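Ribose 5-phosphate isomerase RpiB (PDB 4EGS) probably removes phosphate from phosphotyrosine through this N-terminal low molecular weight phosphatase domain, while the full-length protein also carries a predicted sugar isomerase function. Local coordinates at residues M50-F55 against A68-V73; S83-V88 against E160-T165; A113-A118 against K137-K142. All blocks are in the same frame, centred on the assembly; numbering follows the deposited sequence.

Interaction 1. Residues M50-F55 against A68-V73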
loop_
_atom_site.group_PDB
_atom_site.type_symbol
_atom_site.label_atom_id
_atom_site.label_comp_id
_atom_site.label_asym_id
_atom_site.label_seq_id
_atom_site.Cartn_x
_atom_site.Cartn_y
_atom_site.Cartn_z
ATOM N N MET A 50 -2.732 3.063 20.544
ATOM C CA MET A 50 -4.078 2.681 20.128
ATOM C C MET A 50 -4.196 2.649 18.610
ATOM O O MET A 50 -4.700 1.682 18.040
ATOM C CB MET A 50 -5.124 3.633 20.719
ATOM C CG MET A 50 -5.392 3.423 22.203
ATOM S SD MET A 50 -6.344 4.761 22.956
ATOM C CE MET A 50 -7.953 4.504 22.220
ATOM N N ALA A 51 -3.729 3.713 17.963
ATOM C CA ALA A 51 -3.747 3.798 16.508
ATOM C C ALA A 51 -2.949 2.654 15.891
ATOM O O ALA A 51 -3.360 2.067 14.892
ATOM C CB ALA A 51 -3.197 5.137 16.047
ATOM N N GLU A 52 -1.810 2.340 16.499
ATOM C CA GLU A 52 -0.981 1.228 16.057
ATOM C C GLU A 52 -1.681 -0.103 16.299
ATOM O O GLU A 52 -1.638 -1.003 15.460
ATOM C CB GLU A 52 0.356 1.241 16.797
ATOM C CG GLU A 52 1.205 0.004 16.586
ATOM C CD GLU A 52 2.333 -0.098 17.590
ATOM O OE1 GLU A 52 3.132 -1.054 17.495
ATOM O OE2 GLU A 52 2.418 0.777 18.478
ATOM N N GLY A 53 -2.329 -0.214 17.455
ATOM C CA GLY A 53 -2.974 -1.446 17.867
ATOM C C GLY A 53 -4.077 -1.925 16.943
ATOM O O GLY A 53 -4.026 -3.050 16.444
ATOM N N ILE A 54 -5.076 -1.081 16.711
ATOM C CA ILE A 54 -6.222 -1.489 15.902
ATOM C C ILE A 54 -5.907 -1.518 14.404
ATOM O O ILE A 54 -6.570 -2.225 13.646
ATOM C CB ILE A 54 -7.486 -0.632 16.186
ATOM C CG1 ILE A 54 -7.685 0.449 15.120
ATOM C CG2 ILE A 54 -7.425 -0.034 17.586
ATOM C CD1 ILE A 54 -6.855 1.688 15.340
ATOM N N PHE A 55 -4.896 -0.760 13.982
ATOM C CA PHE A 55 -4.455 -0.797 12.590
ATOM C C PHE A 55 -3.971 -2.196 12.248
ATOM O O PHE A 55 -4.397 -2.783 11.255
ATOM C CB PHE A 55 -3.336 0.215 12.330
ATOM C CG PHE A 55 -2.762 0.142 10.936
ATOM C CD1 PHE A 55 -3.312 0.885 9.905
ATOM C CD2 PHE A 55 -1.670 -0.669 10.660
ATOM C CE1 PHE A 55 -2.785 0.821 8.627
ATOM C CE2 PHE A 55 -1.142 -0.738 9.386
ATOM C CZ PHE A 55 -1.699 0.008 8.368
ATOM N N ALA A 68 2.270 -1.350 11.644
ATOM C CA ALA A 68 2.229 -0.079 12.354
ATOM C C ALA A 68 3.250 -0.024 13.481
ATOM O O ALA A 68 3.483 -1.015 14.174
ATOM C CB ALA A 68 0.835 0.175 12.897
ATOM N N LYS A 69 3.853 1.146 13.658
ATOM C CA LYS A 69 4.735 1.391 14.789
ATOM C C LYS A 69 4.414 2.749 15.403
ATOM O O LYS A 69 3.782 3.592 14.766
ATOM C CB LYS A 69 6.204 1.314 14.366
ATOM C CG LYS A 69 7.047 0.334 15.181
ATOM C CD LYS A 69 7.363 0.868 16.579
ATOM C CE LYS A 69 6.451 0.270 17.647
ATOM N NZ LYS A 69 6.603 0.960 18.962
ATOM N N SER A 70 4.842 2.955 16.644
ATOM C CA SER A 70 4.518 4.175 17.372
ATOM C C SER A 70 5.757 4.867 17.927
ATOM O O SER A 70 6.816 4.255 18.056
ATOM C CB SER A 70 3.553 3.867 18.515
ATOM O OG SER A 70 2.314 3.391 18.029
ATOM N N ALA A 71 5.603 6.146 18.255
ATOM C CA ALA A 71 6.664 6.938 18.869
ATOM C C ALA A 71 6.088 8.243 19.408
ATOM O O ALA A 71 5.014 8.675 18.989
ATOM C CB ALA A 71 7.772 7.223 17.865
ATOM N N GLY A 72 6.802 8.864 20.339
ATOM C CA GLY A 72 6.391 10.142 20.887
ATOM C C GLY A 72 7.440 11.212 20.656
ATOM O O GLY A 72 8.635 10.919 20.624
ATOM N N VAL A 73 6.995 12.455 20.492
ATOM C CA VAL A 73 7.913 13.567 20.267
ATOM C C VAL A 73 8.707 13.887 21.530
ATOM O O VAL A 73 9.815 14.419 21.460
ATOM C CB VAL A 73 7.182 14.838 19.774
ATOM C CG1 VAL A 73 6.415 14.551 18.492
ATOM C CG2 VAL A 73 6.249 15.374 20.844
#
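In the beta-alpha-beta unit formed by strand 36-41, helix 47-61 and strand 67-72, E52 and F55 of the helix rest on A68 and S70 of the second strand. Helix 50-55 and strand 68-72 run almost antiparallel, at 173°, and their axes come within 7.4 Å.

E52 does most of the touching. Its CG is anti to the backbone N (chi1 170°) and the chain is extended beyond it, which carries the carboxylate out from the helix to the strand, at S70. On the way E52 CG passes A68 CB at 3.7 Å. At the end E52 OE2 meets S70 OG at 2.7 Å. The S48 carbonyl is a second hydrogen-bonding partner of this hydroxyl. The other oxygen, E52 OE1, lies 3.6 Å from K69 CE. K69 runs side by side with E52 and points the same way. K69 NZ stays 4.2 Å from E52 OE2, beyond a salt bridge, although the opposite charges may still attract.

F55 makes the apolar end of the contact. F55 CD2 approaches A68 CB obliquely at 3.5 Å. The methyl group thus sits between the ring and the aliphatic part of E52. The beta-alpha-beta crossover, with its helix laid antiparallel over the strand that follows, is typical of the alpha/beta fold of low molecular weight tyrosine phosphatases.

Interaction 2. Residues S83-V88 against E160-T165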
loop_
_atom_site.group_PDB
_atom_site.type_symbol
_atom_site.label_atom_id
_atom_site.label_comp_id
_atom_site.label_asym_id
_atom_site.label_seq_id
_atom_site.Cartn_x
_atom_site.Cartn_y
_atom_site.Cartn_z
ATOM N N SER A 83 -3.618 2.358 31.039
ATOM C CA SER A 83 -4.495 1.245 31.374
ATOM C C SER A 83 -5.888 1.421 30.778
ATOM O O SER A 83 -6.557 0.441 30.454
ATOM C CB SER A 83 -4.584 1.071 32.891
ATOM O OG SER A 83 -5.052 2.254 33.514
ATOM N N GLU A 84 -6.320 2.670 30.636
ATOM C CA GLU A 84 -7.599 2.959 29.998
ATOM C C GLU A 84 -7.554 2.581 28.525
ATOM O O GLU A 84 -8.465 1.931 28.014
ATOM C CB GLU A 84 -7.970 4.435 30.146
ATOM C CG GLU A 84 -8.484 4.829 31.519
ATOM C CD GLU A 84 -7.372 5.192 32.482
ATOM O OE1 GLU A 84 -7.675 5.478 33.659
ATOM O OE2 GLU A 84 -6.196 5.199 32.062
ATOM N N ALA A 85 -6.485 2.994 27.848
ATOM C CA ALA A 85 -6.280 2.652 26.446
ATOM C C ALA A 85 -6.209 1.142 26.274
ATOM O O ALA A 85 -6.750 0.586 25.320
ATOM C CB ALA A 85 -5.010 3.301 25.924
ATOM N N VAL A 86 -5.543 0.484 27.217
ATOM C CA VAL A 86 -5.393 -0.964 27.186
ATOM C C VAL A 86 -6.729 -1.675 27.419
ATOM O O VAL A 86 -6.974 -2.738 26.851
ATOM C CB VAL A 86 -4.312 -1.446 28.193
ATOM C CG1 VAL A 86 -4.887 -2.419 29.209
ATOM C CG2 VAL A 86 -3.144 -2.077 27.456
ATOM N N GLU A 87 -7.597 -1.078 28.234
ATOM C CA GLU A 87 -8.885 -1.701 28.532
ATOM C C GLU A 87 -9.963 -1.318 27.521
ATOM O O GLU A 87 -10.837 -2.124 27.212
ATOM C CB GLU A 87 -9.343 -1.403 29.967
ATOM C CG GLU A 87 -9.781 0.029 30.229
ATOM C CD GLU A 87 -10.346 0.212 31.626
ATOM O OE1 GLU A 87 -11.239 -0.571 32.015
ATOM O OE2 GLU A 87 -9.895 1.133 32.339
ATOM N N VAL A 88 -9.899 -0.097 26.999
ATOM C CA VAL A 88 -10.876 0.332 26.003
ATOM C C VAL A 88 -10.649 -0.398 24.680
ATOM O O VAL A 88 -11.585 -0.635 23.922
ATOM C CB VAL A 88 -10.876 1.868 25.789
ATOM C CG1 VAL A 88 -9.626 2.321 25.052
ATOM C CG2 VAL A 88 -12.115 2.292 25.028
ATOM N N GLU A 160 -15.212 6.847 28.486
ATOM C CA GLU A 160 -16.028 7.259 27.347
ATOM C C GLU A 160 -15.236 8.122 26.368
ATOM O O GLU A 160 -15.439 8.048 25.155
ATOM C CB GLU A 160 -17.280 8.001 27.818
ATOM C CG GLU A 160 -18.463 7.090 28.102
ATOM C CD GLU A 160 -19.029 6.469 26.840
ATOM O OE1 GLU A 160 -18.839 7.053 25.752
ATOM O OE2 GLU A 160 -19.664 5.397 26.935
ATOM N N VAL A 161 -14.331 8.935 26.903
ATOM C CA VAL A 161 -13.464 9.763 26.073
ATOM C C VAL A 161 -12.441 8.888 25.359
ATOM O O VAL A 161 -12.170 9.079 24.174
ATOM C CB VAL A 161 -12.732 10.827 26.907
ATOM C CG1 VAL A 161 -11.977 11.788 26.001
ATOM C CG2 VAL A 161 -13.717 11.582 27.778
ATOM N N TYR A 162 -11.875 7.931 26.090
ATOM C CA TYR A 162 -10.987 6.936 25.501
ATOM C C TYR A 162 -11.749 6.135 24.458
ATOM O O TYR A 162 -11.200 5.752 23.427
ATOM C CB TYR A 162 -10.442 5.991 26.572
ATOM C CG TYR A 162 -9.184 6.472 27.259
ATOM C CD1 TYR A 162 -9.248 7.251 28.405
ATOM C CD2 TYR A 162 -7.930 6.134 26.764
ATOM C CE1 TYR A 162 -8.099 7.685 29.038
ATOM C CE2 TYR A 162 -6.775 6.564 27.388
ATOM C CZ TYR A 162 -6.865 7.340 28.524
ATOM O OH TYR A 162 -5.717 7.771 29.148
ATOM N N LYS A 163 -13.024 5.886 24.741
ATOM C CA LYS A 163 -13.884 5.133 23.839
ATOM C C LYS A 163 -14.135 5.914 22.558
ATOM O O LYS A 163 -14.041 5.367 21.461
ATOM C CB LYS A 163 -15.209 4.800 24.525
ATOM C CG LYS A 163 -16.106 3.861 23.735
ATOM C CD LYS A 163 -17.425 3.592 24.455
ATOM C CE LYS A 163 -17.246 2.696 25.678
ATOM N NZ LYS A 163 -16.779 3.422 26.896
ATOM N N LYS A 164 -14.452 7.196 22.707
ATOM C CA LYS A 164 -14.709 8.075 21.572
ATOM C C LYS A 164 -13.462 8.235 20.705
ATOM O O LYS A 164 -13.548 8.269 19.477
ATOM C CB LYS A 164 -15.197 9.441 22.064
ATOM C CG LYS A 164 -15.429 10.467 20.965
ATOM C CD LYS A 164 -16.579 10.061 20.061
ATOM C CE LYS A 164 -17.888 9.981 20.829
ATOM N NZ LYS A 164 -18.319 11.309 21.345
ATOM N N THR A 165 -12.305 8.331 21.353
ATOM C CA THR A 165 -11.031 8.449 20.649
ATOM C C THR A 165 -10.708 7.160 19.895
ATOM O O THR A 165 -10.170 7.192 18.785
ATOM C CB THR A 165 -9.885 8.834 21.620
ATOM O OG1 THR A 165 -9.548 10.214 21.437
ATOM C CG2 THR A 165 -8.641 7.989 21.386
#
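Y162 of helix 159-179 reaches across to E84, A85 and V88 of helix 83-93. The short segments cross at -60°, with their axes 9.5 Å apart.

Y162 CB starts beside V88, 4.1 Å from V88 CG1. The two side chains cross at about a right angle. Y162 CG is anti to the carbonyl carbon (chi1 -87°), and this turns the ring toward the first turn of helix 83-93. There one ring face receives E84 CB, which stands 3.3 Å from the centroid of the Y162 ring and 8° off the ring normal. This is a CH-pi contact over the middle of the ring. CD1 and CE1 of Y162 also meet E84 CG, which lies 3.8 Å from Y162 CE1. CD2 and CE2 pass the A85 backbone, and Y162 CE2 comes 4.0 Å from A85 CB. CZ, too, is close to E84 CB. At the tip, Y162 OH is 3.9 Å from E84 OE2, too far for a hydrogen bond. It shares a weak hydrogen bond with S82 OG, just before the helix. The E84 chain is bent at chi2, and its carboxylate plane is nearly parallel to the ring plane.

Further along, V88 CG2 packs on the backbone of the other helix, 3.6 Å from K163 CA. K163 itself turns back to E160 in a long, weak salt bridge on its own helix.

Y162 also touches C46 of the bicarbonate pocket and P154, next to D153, the predicted proton donor. The contact therefore joins two helices of the phosphatase fold, with an aromatic side chain at the border of the predicted active site.

Interaction 3. Residues A113-A118 against K137-K142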
loop_
_atom_site.group_PDB
_atom_site.type_symbol
_atom_site.label_atom_id
_atom_site.label_comp_id
_atom_site.label_asym_id
_atom_site.label_seq_id
_atom_site.Cartn_x
_atom_site.Cartn_y
_atom_site.Cartn_z
ATOM N N ALA A 113 10.391 4.291 8.038
ATOM C CA ALA A 113 8.978 4.538 7.779
ATOM C C ALA A 113 8.716 4.974 6.341
ATOM O O ALA A 113 9.334 5.918 5.847
ATOM C CB ALA A 113 8.433 5.572 8.754
ATOM N N ASP A 114 7.802 4.277 5.673
ATOM C CA ASP A 114 7.361 4.675 4.343
ATOM C C ASP A 114 6.411 5.855 4.487
ATOM O O ASP A 114 6.333 6.723 3.616
ATOM C CB ASP A 114 6.644 3.520 3.640
ATOM C CG ASP A 114 7.484 2.260 3.581
ATOM O OD1 ASP A 114 8.400 2.194 2.734
ATOM O OD2 ASP A 114 7.223 1.330 4.374
ATOM N N LEU A 115 5.695 5.872 5.606
ATOM C CA LEU A 115 4.709 6.900 5.898
ATOM C C LEU A 115 4.648 7.123 7.404
ATOM O O LEU A 115 4.629 6.168 8.178
ATOM C CB LEU A 115 3.336 6.468 5.380
ATOM C CG LEU A 115 2.105 7.200 5.917
ATOM C CD1 LEU A 115 2.014 8.610 5.356
ATOM C CD2 LEU A 115 0.838 6.412 5.616
ATOM N N VAL A 116 4.628 8.384 7.821
ATOM C CA VAL A 116 4.505 8.699 9.239
ATOM C C VAL A 116 3.326 9.637 9.500
ATOM O O VAL A 116 3.266 10.743 8.962
ATOM C CB VAL A 116 5.819 9.277 9.819
ATOM C CG1 VAL A 116 6.428 10.291 8.872
ATOM C CG2 VAL A 116 5.580 9.884 11.190
ATOM N N LEU A 117 2.385 9.176 10.318
ATOM C CA LEU A 117 1.166 9.930 10.593
ATOM C C LEU A 117 1.098 10.438 12.029
ATOM O O LEU A 117 1.194 9.663 12.980
ATOM C CB LEU A 117 -0.070 9.082 10.284
ATOM C CG LEU A 117 -0.345 8.801 8.808
ATOM C CD1 LEU A 117 -1.630 8.013 8.651
ATOM C CD2 LEU A 117 -0.408 10.099 8.019
ATOM N N ALA A 118 0.922 11.747 12.175
ATOM C CA ALA A 118 0.811 12.367 13.489
ATOM C C ALA A 118 -0.652 12.509 13.895
ATOM O O ALA A 118 -1.511 12.788 13.061
ATOM C CB ALA A 118 1.493 13.723 13.488
ATOM N N LYS A 137 7.049 12.516 3.704
ATOM C CA LYS A 137 6.252 11.398 4.198
ATOM C C LYS A 137 5.576 11.713 5.530
ATOM O O LYS A 137 4.939 10.848 6.130
ATOM C CB LYS A 137 7.105 10.128 4.306
ATOM C CG LYS A 137 8.408 10.298 5.071
ATOM C CD LYS A 137 9.263 9.043 4.976
ATOM C CE LYS A 137 10.605 9.223 5.663
ATOM N NZ LYS A 137 11.447 7.998 5.552
ATOM N N ILE A 138 5.707 12.957 5.983
ATOM C CA ILE A 138 5.081 13.386 7.230
ATOM C C ILE A 138 3.737 14.062 6.985
ATOM O O ILE A 138 3.659 15.083 6.303
ATOM C CB ILE A 138 5.975 14.362 8.019
ATOM C CG1 ILE A 138 7.316 13.711 8.359
ATOM C CG2 ILE A 138 5.268 14.816 9.287
ATOM C CD1 ILE A 138 8.279 14.633 9.072
ATOM N N PHE A 139 2.680 13.485 7.547
ATOM C CA PHE A 139 1.348 14.067 7.447
ATOM C C PHE A 139 0.588 13.871 8.753
ATOM O O PHE A 139 1.014 13.107 9.619
ATOM C CB PHE A 139 0.566 13.440 6.290
ATOM C CG PHE A 139 1.259 13.545 4.962
ATOM C CD1 PHE A 139 1.932 12.458 4.429
ATOM C CD2 PHE A 139 1.243 14.733 4.248
ATOM C CE1 PHE A 139 2.573 12.551 3.206
ATOM C CE2 PHE A 139 1.883 14.833 3.025
ATOM C CZ PHE A 139 2.548 13.741 2.505
ATOM N N THR A 140 -0.534 14.569 8.889
ATOM C CA THR A 140 -1.400 14.406 10.050
ATOM C C THR A 140 -2.419 13.303 9.765
ATOM O O THR A 140 -2.777 13.062 8.611
ATOM C CB THR A 140 -2.074 15.750 10.453
ATOM O OG1 THR A 140 -1.643 16.130 11.766
ATOM C CG2 THR A 140 -3.594 15.658 10.428
ATOM N N ILE A 141 -2.858 12.616 10.818
ATOM C CA ILE A 141 -3.762 11.477 10.688
ATOM C C ILE A 141 -5.074 11.825 9.971
ATOM O O ILE A 141 -5.657 10.983 9.288
ATOM C CB ILE A 141 -4.055 10.839 12.072
ATOM C CG1 ILE A 141 -4.743 9.480 11.917
ATOM C CG2 ILE A 141 -4.863 11.782 12.952
ATOM C CD1 ILE A 141 -3.779 8.321 11.797
ATOM N N LYS A 142 -5.523 13.068 10.115
ATOM C CA LYS A 142 -6.764 13.520 9.492
ATOM C C LYS A 142 -6.526 14.037 8.076
ATOM O O LYS A 142 -7.318 13.778 7.171
ATOM C CB LYS A 142 -7.420 14.611 10.343
ATOM C CG LYS A 142 -7.815 14.161 11.742
ATOM C CD LYS A 142 -9.168 13.465 11.750
ATOM C CE LYS A 142 -10.280 14.421 12.147
ATOM N NZ LYS A 142 -9.990 15.073 13.452
#
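The F139 ring meets L115 at its edge: L115 CD1 lies near the ring plane, 4.0 Å from F139 CD1. The two side chains cross at about a right angle. L115 CB points away from the neighbouring strand, but its CG is anti to the backbone N (chi1 163°) and the branch end comes back to the ring. F139 CB touches L117 CD2, on the same face of the sheet.

The flat peptide groups between the strands are joined in a parallel ladder. V116 N donates to K137 O. F139 N donates to V116 O at 3.1 Å. A118 N then binds F139 O at 2.9 Å. The last bond, I141 N to A118 O, is the most bent of the four, with 152° at the hydrogen.

This pairing closes the beta-alpha-beta unit of strand 115-118, helix 121-130 and strand 138-140. Strand 138-140 is the outermost on this side of the four-stranded parallel sheet. Strand 115-118 pairs on its other side with strand 36-41.

V116 and I138 share the face that helix 121-130 covers. They lie side by side, with V116 CG1 3.6 Å from I138 CG1. L117 faces the other way, where helix 159-179 packs. L117 CD1 meets I141 CD1 at 3.8 Å, the L117 and I141 side chains meeting crosswise.

Before the ladder starts, the extended K137 side chain runs back beside 113-118. K137 NZ binds A113 O at 3.0 Å, in the carbonyl plane, and also the carbonyl of L110.

Interactions 1 and 3 reach the same parallel sheet, one at each outermost strand, with strand 36-41 lying between strand 67-72 of interaction 1 and strand 115-118 of interaction 3. Their centres are 11 Å apart and they do not touch. Interaction 2 joins interaction 1 through M50: M50 SD lies 3.6 Å from A85 CB, and M50 CE lies 3.6 Å from T165 CG2. Interactions 2 and 3 lie on opposite sides of the chain's centre, 23 Å between centres. Each has a side chain within about 8 Å of a bicarbonate-pocket residue. The side chain of S70 is about 7 Å from that of C41, the predicted nucleophile. A118 is about 8 Å from C41, and Y162 about 6 Å from D153, also measured between side chains.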